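Local coordinates for transcription regulator PadR N-terminal domain-containing protein (Streptococcus mutans, PDB 3L9F) that probably acts as a PadR-family transcription regulator, pairing an N-terminal winged-helix DNA-binding domain with a helical C-terminal part, at residues I87-V92 with N99-A104. Sequence-based numbering, arbitrary orientation.
Sequences ITKEVV and NKNIYA
Lys-89 and Tyr-103 lie side by side across a non-hydrogen-bonded pair of an antiparallel hairpin. Lys-89 CG sits 3.7 Å from Tyr-103 CE1. With its CG opposite the backbone N (chi1 170°) and the rest extended, the lysine chain runs along the ring toward the phenol end. There Lys-89 CE packs 3.3 Å from CG of the Asn-101 amide, which it crosses at a slant. A water in the plane of the ring, at its edge, lies 2.7 Å from Tyr-103 OH and takes a weak bond from Lys-89 NZ. Further along this face, Val-91 CG2 touches Asn-101 OD1 at 3.4 Å.

The other face carries Thr-88, Ala-104, Glu-90, Ile-102, Val-92 and Lys-100. Val-92 CG2 meets Ile-102 CG1 at 3.7 Å. The carboxylate of Glu-90 reaches alongside Ile-102, with OE1 3.8 Å from its CB. Thr-88 OG1 holds a second water at 2.7 Å, and this water also lies within bonding distance of Ile-102 O, to which it may donate.

Six backbone hydrogen bonds set this register, two in each of the pairs Thr-88/Ala-104, Glu-90/Ile-102 and Val-92/Lys-100. The straightest runs from Val-92 N to Lys-100 O, 2.8 Å long, with 175° at the hydrogen. The second strand also bonds by its backbone to Arg-50 of the short strand 50-51, through Tyr-103, and to Gly-52 at the start of helix 52-62, through Asn-101. Ile-87 and Tyr-103 both rest on Leu-78 of helix 74-83.

The hairpin fits the wing of a winged-helix domain, as expected for a PadR-like regulator. Its backbone ladder fixes the strand pairing, while Ile-87 and Tyr-103 supply apolar packing against the helix. Toward the turn, mostly polar or solvent-accessible side chains flank the ladder.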
# COMPACT_ATOMS: atom_id res chain seq x y z
N ILE A 87 -4.74 14.82 -21.31
CA ILE A 87 -6.17 14.54 -21.47
C ILE A 87 -6.91 15.84 -21.77
O ILE A 87 -6.39 16.93 -21.51
CB ILE A 87 -6.78 13.91 -20.20
CG1 ILE A 87 -6.78 14.91 -19.04
CG2 ILE A 87 -6.02 12.65 -19.80
CD1 ILE A 87 -7.29 14.33 -17.73
N THR A 88 -8.11 15.73 -22.34
CA THR A 88 -8.98 16.89 -22.49
C THR A 88 -10.17 16.76 -21.54
O THR A 88 -10.55 15.66 -21.17
CB THR A 88 -9.50 17.07 -23.93
OG1 THR A 88 -10.30 15.94 -24.31
CG2 THR A 88 -8.36 17.23 -24.91
N LYS A 89 -10.72 17.89 -21.15
CA LYS A 89 -11.91 17.91 -20.30
C LYS A 89 -13.03 18.68 -20.99
O LYS A 89 -12.83 19.79 -21.48
CB LYS A 89 -11.60 18.57 -18.96
CG LYS A 89 -12.84 18.85 -18.11
CD LYS A 89 -12.43 19.58 -16.83
CE LYS A 89 -13.62 19.76 -15.89
NZ LYS A 89 -13.22 20.43 -14.61
N GLU A 90 -14.20 18.06 -21.03
CA GLU A 90 -15.38 18.64 -21.62
C GLU A 90 -16.40 18.80 -20.51
O GLU A 90 -16.61 17.87 -19.74
CB GLU A 90 -15.92 17.68 -22.69
CG GLU A 90 -17.32 17.97 -23.14
CD GLU A 90 -17.86 16.95 -24.12
OE1 GLU A 90 -17.31 15.83 -24.24
OE2 GLU A 90 -18.87 17.27 -24.77
N VAL A 91 -17.03 19.96 -20.42
CA VAL A 91 -18.07 20.15 -19.41
C VAL A 91 -19.44 20.07 -20.09
O VAL A 91 -19.76 20.90 -20.95
CB VAL A 91 -17.93 21.50 -18.70
CG1 VAL A 91 -19.12 21.74 -17.78
CG2 VAL A 91 -16.63 21.56 -17.92
N VAL A 92 -20.23 19.07 -19.72
CA VAL A 92 -21.53 18.86 -20.35
C VAL A 92 -22.61 19.46 -19.47
O VAL A 92 -22.75 19.08 -18.30
CB VAL A 92 -21.81 17.36 -20.61
CG1 VAL A 92 -23.21 17.16 -21.19
CG2 VAL A 92 -20.76 16.76 -21.55
N ASN A 99 -23.50 19.88 -13.68
CA ASN A 99 -22.56 19.70 -14.78
C ASN A 99 -21.85 18.36 -14.64
O ASN A 99 -21.59 17.89 -13.52
CB ASN A 99 -21.53 20.82 -14.77
CG ASN A 99 -22.12 22.15 -15.16
OD1 ASN A 99 -23.27 22.24 -15.56
ND2 ASN A 99 -21.30 23.19 -15.08
N LYS A 100 -21.53 17.77 -15.78
CA LYS A 100 -20.84 16.49 -15.86
C LYS A 100 -19.53 16.72 -16.63
O LYS A 100 -19.55 17.33 -17.69
CB LYS A 100 -21.73 15.51 -16.63
CG LYS A 100 -21.18 14.11 -16.79
CD LYS A 100 -22.22 13.18 -17.40
CE LYS A 100 -22.83 13.77 -18.65
NZ LYS A 100 -23.92 12.93 -19.20
N ASN A 101 -18.41 16.26 -16.09
CA ASN A 101 -17.14 16.41 -16.80
C ASN A 101 -16.76 15.14 -17.55
O ASN A 101 -16.70 14.07 -16.96
CB ASN A 101 -16.03 16.81 -15.84
CG ASN A 101 -16.36 18.09 -15.11
OD1 ASN A 101 -16.98 18.99 -15.68
ND2 ASN A 101 -15.95 18.17 -13.85
N ILE A 102 -16.51 15.26 -18.84
CA ILE A 102 -16.10 14.12 -19.63
C ILE A 102 -14.62 14.27 -20.00
O ILE A 102 -14.21 15.29 -20.55
CB ILE A 102 -16.94 13.99 -20.93
CG1 ILE A 102 -18.43 14.00 -20.62
CG2 ILE A 102 -16.52 12.76 -21.73
CD1 ILE A 102 -18.86 12.96 -19.62
N TYR A 103 -13.82 13.24 -19.71
CA TYR A 103 -12.38 13.28 -19.97
C TYR A 103 -11.98 12.34 -21.10
O TYR A 103 -12.51 11.23 -21.19
CB TYR A 103 -11.60 12.92 -18.70
CG TYR A 103 -11.92 13.84 -17.55
CD1 TYR A 103 -11.20 15.02 -17.37
CD2 TYR A 103 -12.95 13.55 -16.66
CE1 TYR A 103 -11.49 15.87 -16.33
CE2 TYR A 103 -13.24 14.40 -15.61
CZ TYR A 103 -12.50 15.57 -15.45
OH TYR A 103 -12.78 16.43 -14.41
N ALA A 104 -11.05 12.78 -21.93
CA ALA A 104 -10.58 11.97 -23.04
C ALA A 104 -9.07 12.03 -23.13
O ALA A 104 -8.47 13.10 -23.01
CB ALA A 104 -11.21 12.46 -24.35
O HOH W 1 -12.78 15.62 -23.24
O HOH W 2 -10.89 18.29 -13.76